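Local coordinates for probable manganase-dependent inorganic pyrophosphatase (Clostridium perfringens, PDB 3L2B), which probably hydrolyses inorganic pyrophosphate as the full-length enzyme, and binds the inhibitor AMP and the activator diadenosine tetraphosphate in its regulatory region, at residues I82-S87 with I168-H172; I71-T77 with S184-Y189. All blocks are in the same frame, centred on the assembly; numbering follows the deposited sequence.

From the N terminus the chain runs through helix 56-64 to helix 71-74, whose end opens contact 2, and then to helix 79-85, whose end opens contact 1. After further strands and helices of the DRTGG domain, strand 166-169 runs into 168-172 and closes contact 1. Helix 174-180 follows, and 184-189, which leads into helix 187-190, closes contact 2. Contact 1 is therefore nested inside the loop closed by contact 2. The inner contact ties helix 79-85 to the DRTGG sheet, the outer one joins helix 71-74 and the turn after it to the segment that follows helix 174-180. Their centres lie about 16 Å apart, bridged by Ile82 and Thr85 packing on Ser184.

Contact 1: residues I82-S87 with I168-H172; sequences ILDTLS and ITTPH
The last turn of a helix, 82-85, is set against the end of a strand and the loop that follows it, with Leu83 CA 7.7 Å from Ile168 CA and Leu86 CA 5.7 Å from Thr170 CA. Leu86 is the first residue to leave helical geometry, and Ser87, at phi/psi 43/51, is the C-prime residue of a Schellman motif, with Ser87 N bonded to Asp84 O at 3.2 Å and Ala88 N to Leu83 O. Along 168-172, Ile168 is extended and directs its side chain (chi1 p, chi2 t) at the helix: its CD1 lies 3.9 Å from Ile82 CG2 and its CG2 3.7 Å from Leu83 CD2. Thr169 faces away, and its hydroxyl is hydrogen-bonded to Gln91. Thr170, chi1 t, turns back to donate from OG1 to Leu86 O at 2.6 Å. The same OG1 accepts from His172 N at 3.1 Å, forming an ST turn. Within that turn Pro171 sets CD 3.2 Å from Ser87 O and 3.4 Å from Leu86 O. His172, chi1 m, brings CD2 to 3.6 Å from Leu86 O, while a water bonds His172 NE2 (2.7 Å), Ser87 OG (2.9 Å) and Thr85 O (2.8 Å). Leu86 and Ile168 also pack on Ile145 of the neighbouring parallel strand, and the hydroxyl of the ST turn ties the Schellman-ended helix to the end of strand 166-169 in the mixed sheet of the DRTGG domain.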
ATOM      1  N   ILE A  82     -13.624  -3.380   8.026  1.00 38.09           N
ATOM      2  CA  ILE A  82     -12.523  -3.577   8.948  1.00 37.78           C
ATOM      3  C   ILE A  82     -12.526  -5.024   9.420  1.00 40.19           C
ATOM      4  O   ILE A  82     -11.476  -5.686   9.434  1.00 40.06           O
ATOM      5  CB  ILE A  82     -12.586  -2.628  10.163  1.00 37.16           C
ATOM      6  CG1 ILE A  82     -12.354  -1.183   9.737  1.00 35.77           C
ATOM      7  CG2 ILE A  82     -11.521  -2.991  11.173  1.00 37.28           C
ATOM      8  CD1 ILE A  82     -12.791  -0.125  10.785  1.00 35.66           C
ATOM      9  N   LEU A  83     -13.706  -5.536   9.777  1.00 41.94           N
ATOM     10  CA  LEU A  83     -13.802  -6.937  10.227  1.00 44.12           C
ATOM     11  C   LEU A  83     -13.268  -7.879   9.154  1.00 45.51           C
ATOM     12  O   LEU A  83     -12.498  -8.782   9.453  1.00 47.30           O
ATOM     13  CB  LEU A  83     -15.229  -7.357  10.595  1.00 45.00           C
ATOM     14  CG  LEU A  83     -15.755  -6.877  11.948  1.00 44.87           C
ATOM     15  CD1 LEU A  83     -17.267  -7.224  12.084  1.00 43.67           C
ATOM     16  CD2 LEU A  83     -14.944  -7.457  13.101  1.00 42.21           C
ATOM     17  N   ASP A  84     -13.664  -7.656   7.906  1.00 46.13           N
ATOM     18  CA  ASP A  84     -13.255  -8.536   6.798  1.00 47.05           C
ATOM     19  C   ASP A  84     -11.751  -8.469   6.573  1.00 46.18           C
ATOM     20  O   ASP A  84     -11.095  -9.481   6.428  1.00 47.40           O
ATOM     21  CB  ASP A  84     -13.930  -8.137   5.484  1.00 47.44           C
ATOM     22  CG  ASP A  84     -13.471  -9.013   4.299  1.00 51.00           C
ATOM     23  OD1 ASP A  84     -13.941 -10.163   4.202  1.00 57.85           O
ATOM     24  OD2 ASP A  84     -12.632  -8.575   3.468  1.00 55.56           O
ATOM     25  N   THR A  85     -11.229  -7.246   6.544  1.00 44.28           N
ATOM     26  CA  THR A  85      -9.842  -6.992   6.196  1.00 42.44           C
ATOM     27  C   THR A  85      -8.892  -7.579   7.240  1.00 42.76           C
ATOM     28  O   THR A  85      -7.838  -8.076   6.917  1.00 43.03           O
ATOM     29  CB  THR A  85      -9.562  -5.470   6.075  1.00 41.73           C
ATOM     30  OG1 THR A  85     -10.444  -4.909   5.094  1.00 39.19           O
ATOM     31  CG2 THR A  85      -8.108  -5.214   5.669  1.00 38.12           C
ATOM     32  N   LEU A  86      -9.282  -7.511   8.499  1.00 42.55           N
ATOM     33  CA  LEU A  86      -8.438  -8.000   9.594  1.00 42.40           C
ATOM     34  C   LEU A  86      -8.830  -9.419   9.999  1.00 43.86           C
ATOM     35  O   LEU A  86      -8.321  -9.967  10.972  1.00 44.26           O
ATOM     36  CB  LEU A  86      -8.529  -7.055  10.790  1.00 40.99           C
ATOM     37  CG  LEU A  86      -8.019  -5.633  10.528  1.00 40.07           C
ATOM     38  CD1 LEU A  86      -8.170  -4.765  11.788  1.00 36.17           C
ATOM     39  CD2 LEU A  86      -6.564  -5.672  10.069  1.00 38.79           C
ATOM     40  N   SER A  87      -9.736 -10.007   9.228  1.00 45.31           N
ATOM     41  CA  SER A  87     -10.356 -11.304   9.576  1.00 47.55           C
ATOM     42  C   SER A  87     -10.708 -11.322  11.056  1.00 48.05           C
ATOM     43  O   SER A  87     -10.361 -12.233  11.797  1.00 48.39           O
ATOM     44  CB  SER A  87      -9.437 -12.477   9.226  1.00 48.82           C
ATOM     45  OG  SER A  87      -9.099 -12.468   7.842  1.00 49.45           O
ATOM     46  N   ILE A 168     -13.239  -5.537  18.779  1.00 44.12           N
ATOM     47  CA  ILE A 168     -13.042  -6.652  17.894  1.00 44.26           C
ATOM     48  C   ILE A 168     -11.693  -7.305  18.128  1.00 44.34           C
ATOM     49  O   ILE A 168     -10.822  -6.765  18.807  1.00 43.57           O
ATOM     50  CB  ILE A 168     -13.159  -6.230  16.429  1.00 44.32           C
ATOM     51  CG1 ILE A 168     -11.954  -5.360  16.017  1.00 42.26           C
ATOM     52  CG2 ILE A 168     -14.485  -5.492  16.197  1.00 44.08           C
ATOM     53  CD1 ILE A 168     -11.996  -4.884  14.553  1.00 41.17           C
ATOM     54  N   THR A 169     -11.552  -8.487  17.549  1.00 45.12           N
ATOM     55  CA  THR A 169     -10.352  -9.289  17.703  1.00 45.33           C
ATOM     56  C   THR A 169      -9.884  -9.831  16.371  1.00 44.80           C
ATOM     57  O   THR A 169     -10.645 -10.447  15.631  1.00 46.01           O
ATOM     58  CB  THR A 169     -10.597 -10.490  18.639  1.00 47.05           C
ATOM     59  OG1 THR A 169     -10.848 -10.009  19.964  1.00 49.34           O
ATOM     60  CG2 THR A 169      -9.355 -11.404  18.663  1.00 47.44           C
ATOM     61  N   THR A 170      -8.612  -9.600  16.078  1.00 43.56           N
ATOM     62  CA  THR A 170      -8.014 -10.126  14.858  1.00 43.43           C
ATOM     63  C   THR A 170      -6.941 -11.156  15.177  1.00 44.41           C
ATOM     64  O   THR A 170      -6.338 -11.102  16.233  1.00 44.72           O
ATOM     65  CB  THR A 170      -7.355  -9.002  14.030  1.00 42.17           C
ATOM     66  OG1 THR A 170      -6.665  -9.589  12.913  1.00 42.21           O
ATOM     67  CG2 THR A 170      -6.353  -8.223  14.873  1.00 40.17           C
ATOM     68  N   PRO A 171      -6.649 -12.071  14.243  1.00 45.98           N
ATOM     69  CA  PRO A 171      -5.542 -12.998  14.559  1.00 47.18           C
ATOM     70  C   PRO A 171      -4.153 -12.358  14.399  1.00 46.53           C
ATOM     71  O   PRO A 171      -3.150 -12.856  14.884  1.00 47.76           O
ATOM     72  CB  PRO A 171      -5.744 -14.134  13.551  1.00 48.32           C
ATOM     73  CG  PRO A 171      -6.603 -13.591  12.493  1.00 47.68           C
ATOM     74  CD  PRO A 171      -7.454 -12.537  13.101  1.00 46.27           C
ATOM     75  N   HIS A 172      -4.126 -11.197  13.776  1.00 45.36           N
ATOM     76  CA  HIS A 172      -2.872 -10.607  13.320  1.00 43.28           C
ATOM     77  C   HIS A 172      -2.182  -9.908  14.444  1.00 43.15           C
ATOM     78  O   HIS A 172      -2.828  -9.382  15.342  1.00 42.61           O
ATOM     79  CB  HIS A 172      -3.171  -9.618  12.203  1.00 42.28           C
ATOM     80  CG  HIS A 172      -3.742 -10.258  10.991  1.00 39.96           C
ATOM     81  ND1 HIS A 172      -3.150 -11.343  10.391  1.00 41.25           N
ATOM     82  CD2 HIS A 172      -4.839  -9.970  10.258  1.00 38.14           C
ATOM     83  CE1 HIS A 172      -3.847 -11.683   9.321  1.00 40.85           C
ATOM     84  NE2 HIS A 172      -4.882 -10.871   9.222  1.00 38.03           N
TER
HETATM   85  O   HOH W   1      -6.898 -10.616   7.459  1.00 46.63           O

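Contact 2: residues I71-T77 with S184-Y189; sequences ILAKSAT and SLPVDY
Helix 71-74 ends in a Schellman motif, with Ala76 at phi/psi 47/40 and bonds from Ala76 N to Ala73 O (3.1 Å) and from Thr77 N to Leu72 O (3.1 Å). Segment 184-189 runs alongside, polyproline II-like at Leu185 and Pro186 before a weakly bonded helical turn; Ser75 CA is 5.5 Å from Tyr189 CA, and Thr77 CA 5.5 Å from Leu185 CA. Ser75, chi1 p, folds its hydroxyl back to donate to Ile71 O at 2.6 Å, and Thr77, chi1 m, donates from OG1 to Ser75 OG at 2.7 Å. These bonds keep both hydroxyls satisfied within 71-77 where Leu185 and Pro186 cover them. Leu185 (chi1 m, chi2 t) reaches in with CD2, 3.3 Å from both Ser75 OG and Thr77 OG1 and 4.3 Å from both Ile71 CD1 and Leu72 CD2. Here two connections between the CBS and DRTGG parts of the chain run side by side, and Leu185 also packs on Leu26 of helix 26-35, on the CBS side. Pro186 covers the turn after the helix, CG 3.4 Å from Ser75 O and CD 3.2 Å from Thr77 OG1. Tyr189, chi1 t and chi2 66°, presents a ring face to Ser75 CB in a CH-pi contact, 3.8 Å from CB to the ring centroid and 24° off the normal. Ile71, with chi1 and chi2 both p, places CG2 4.1 Å from Tyr189 CE2. At the other end, Thr77 CG2 sits 3.5 Å from both Ser184 O and Ser184 OG, the latter hydroxyl being hydrogen-bonded to Ile181 O.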
ATOM      1  N   ILE A  71      -7.907   8.764   8.392  1.00 53.06           N
ATOM      2  CA  ILE A  71      -8.597   8.313   7.144  1.00 51.36           C
ATOM      3  C   ILE A  71      -9.854   7.440   7.377  1.00 49.02           C
ATOM      4  O   ILE A  71     -10.750   7.407   6.528  1.00 47.47           O
ATOM      5  CB  ILE A  71      -7.665   7.588   6.092  1.00 50.95           C
ATOM      6  CG1 ILE A  71      -6.737   6.558   6.743  1.00 50.30           C
ATOM      7  CG2 ILE A  71      -6.858   8.600   5.305  1.00 53.72           C
ATOM      8  CD1 ILE A  71      -7.424   5.636   7.708  1.00 49.21           C
ATOM      9  N   LEU A  72      -9.922   6.739   8.513  1.00 47.35           N
ATOM     10  CA  LEU A  72     -11.111   5.904   8.798  1.00 46.50           C
ATOM     11  C   LEU A  72     -12.328   6.827   8.969  1.00 47.41           C
ATOM     12  O   LEU A  72     -13.428   6.517   8.514  1.00 46.71           O
ATOM     13  CB  LEU A  72     -10.914   4.953   9.995  1.00 45.64           C
ATOM     14  CG  LEU A  72      -9.879   3.824   9.824  1.00 44.88           C
ATOM     15  CD1 LEU A  72      -9.839   2.895  11.049  1.00 44.11           C
ATOM     16  CD2 LEU A  72     -10.114   2.978   8.570  1.00 44.68           C
ATOM     17  N   ALA A  73     -12.083   8.000   9.556  1.00 48.50           N
ATOM     18  CA  ALA A  73     -13.142   8.990   9.798  1.00 50.58           C
ATOM     19  C   ALA A  73     -13.535   9.646   8.493  1.00 51.33           C
ATOM     20  O   ALA A  73     -14.717   9.728   8.125  1.00 52.53           O
ATOM     21  CB  ALA A  73     -12.675  10.062  10.807  1.00 51.13           C
ATOM     22  N   LYS A  74     -12.514  10.107   7.787  1.00 51.41           N
ATOM     23  CA  LYS A  74     -12.733  10.852   6.545  1.00 51.83           C
ATOM     24  C   LYS A  74     -13.431   9.989   5.519  1.00 50.74           C
ATOM     25  O   LYS A  74     -14.134  10.499   4.648  1.00 51.62           O
ATOM     26  CB  LYS A  74     -11.411  11.380   5.970  1.00 52.42           C
ATOM     27  CG  LYS A  74     -10.812  12.568   6.742  1.00 55.17           C
ATOM     28  CD  LYS A  74      -9.775  13.328   5.881  1.00 58.50           C
ATOM     29  CE  LYS A  74      -9.581  14.803   6.326  1.00 61.24           C
ATOM     30  NZ  LYS A  74      -9.346  14.983   7.801  1.00 62.72           N
ATOM     31  N   SER A  75     -13.227   8.676   5.613  1.00 48.98           N
ATOM     32  CA  SER A  75     -13.753   7.743   4.612  1.00 48.19           C
ATOM     33  C   SER A  75     -15.018   7.054   5.086  1.00 48.27           C
ATOM     34  O   SER A  75     -15.588   6.223   4.386  1.00 48.60           O
ATOM     35  CB  SER A  75     -12.713   6.665   4.291  1.00 48.04           C
ATOM     36  OG  SER A  75     -12.497   5.806   5.414  1.00 44.79           O
ATOM     37  N   ALA A  76     -15.422   7.341   6.311  1.00 48.08           N
ATOM     38  CA  ALA A  76     -16.535   6.605   6.924  1.00 47.96           C
ATOM     39  C   ALA A  76     -16.391   5.092   6.758  1.00 46.07           C
ATOM     40  O   ALA A  76     -17.375   4.408   6.494  1.00 46.19           O
ATOM     41  CB  ALA A  76     -17.882   7.062   6.311  1.00 48.83           C
ATOM     42  N   THR A  77     -15.174   4.570   6.893  1.00 43.91           N
ATOM     43  CA  THR A  77     -14.987   3.120   6.757  1.00 42.32           C
ATOM     44  C   THR A  77     -15.912   2.395   7.729  1.00 42.04           C
ATOM     45  O   THR A  77     -16.072   2.786   8.894  1.00 42.72           O
ATOM     46  CB  THR A  77     -13.512   2.669   6.968  1.00 42.02           C
ATOM     47  OG1 THR A  77     -12.693   3.199   5.922  1.00 40.68           O
ATOM     48  CG2 THR A  77     -13.389   1.129   6.944  1.00 40.22           C
ATOM     49  N   SER A 184      -9.051  -1.656   4.223  1.00 40.59           N
ATOM     50  CA  SER A 184     -10.435  -1.785   4.590  1.00 41.10           C
ATOM     51  C   SER A 184     -11.227  -0.584   4.076  1.00 40.58           C
ATOM     52  O   SER A 184     -12.454  -0.609   4.068  1.00 40.55           O
ATOM     53  CB  SER A 184     -10.548  -1.926   6.120  1.00 41.21           C
ATOM     54  OG  SER A 184     -10.365  -0.673   6.681  1.00 44.33           O
ATOM     55  N   LEU A 185     -10.514   0.445   3.606  1.00 39.84           N
ATOM     56  CA  LEU A 185     -11.145   1.656   3.059  1.00 39.74           C
ATOM     57  C   LEU A 185     -12.178   1.364   1.952  1.00 40.26           C
ATOM     58  O   LEU A 185     -11.925   0.568   1.040  1.00 40.11           O
ATOM     59  CB  LEU A 185     -10.106   2.622   2.467  1.00 39.66           C
ATOM     60  CG  LEU A 185      -9.117   3.267   3.442  1.00 40.44           C
ATOM     61  CD1 LEU A 185      -8.096   4.147   2.712  1.00 42.19           C
ATOM     62  CD2 LEU A 185      -9.839   4.051   4.457  1.00 41.87           C
ATOM     63  N   PRO A 186     -13.320   2.062   1.978  1.00 39.97           N
ATOM     64  CA  PRO A 186     -14.261   1.856   0.861  1.00 40.53           C
ATOM     65  C   PRO A 186     -13.782   2.461  -0.431  1.00 40.23           C
ATOM     66  O   PRO A 186     -13.175   3.519  -0.430  1.00 38.86           O
ATOM     67  CB  PRO A 186     -15.537   2.585   1.327  1.00 41.72           C
ATOM     68  CG  PRO A 186     -15.044   3.685   2.250  1.00 40.59           C
ATOM     69  CD  PRO A 186     -13.740   3.139   2.880  1.00 40.19           C
ATOM     70  N   VAL A 187     -14.071   1.787  -1.540  1.00 41.00           N
ATOM     71  CA  VAL A 187     -13.538   2.217  -2.819  1.00 41.57           C
ATOM     72  C   VAL A 187     -13.919   3.668  -3.120  1.00 43.22           C
ATOM     73  O   VAL A 187     -13.130   4.386  -3.759  1.00 43.57           O
ATOM     74  CB  VAL A 187     -13.911   1.263  -3.999  1.00 42.27           C
ATOM     75  CG1 VAL A 187     -13.177  -0.103  -3.854  1.00 39.98           C
ATOM     76  CG2 VAL A 187     -15.382   1.073  -4.079  1.00 42.36           C
ATOM     77  N   ASP A 188     -15.081   4.130  -2.637  1.00 44.30           N
ATOM     78  CA  ASP A 188     -15.547   5.488  -2.989  1.00 45.35           C
ATOM     79  C   ASP A 188     -14.743   6.577  -2.317  1.00 45.76           C
ATOM     80  O   ASP A 188     -14.808   7.733  -2.722  1.00 46.18           O
ATOM     81  CB  ASP A 188     -17.060   5.701  -2.772  1.00 46.70           C
ATOM     82  CG  ASP A 188     -17.448   5.818  -1.304  1.00 47.16           C
ATOM     83  OD1 ASP A 188     -18.555   6.285  -1.039  1.00 48.89           O
ATOM     84  OD2 ASP A 188     -16.682   5.392  -0.423  1.00 49.84           O
ATOM     85  N   TYR A 189     -13.943   6.219  -1.318  1.00 45.81           N
ATOM     86  CA  TYR A 189     -13.009   7.207  -0.770  1.00 46.29           C
ATOM     87  C   TYR A 189     -11.808   7.386  -1.679  1.00 45.99           C
ATOM     88  O   TYR A 189     -11.200   8.442  -1.715  1.00 46.20           O
ATOM     89  CB  TYR A 189     -12.504   6.814   0.599  1.00 46.58           C
ATOM     90  CG  TYR A 189     -11.616   7.873   1.252  1.00 46.13           C
ATOM     91  CD1 TYR A 189     -12.132   9.103   1.627  1.00 45.97           C
ATOM     92  CD2 TYR A 189     -10.267   7.633   1.492  1.00 46.26           C
ATOM     93  CE1 TYR A 189     -11.328  10.069   2.266  1.00 46.01           C
ATOM     94  CE2 TYR A 189      -9.443   8.601   2.111  1.00 46.66           C
ATOM     95  CZ  TYR A 189      -9.982   9.810   2.503  1.00 46.86           C
ATOM     96  OH  TYR A 189      -9.186  10.761   3.121  1.00 48.26           O
TER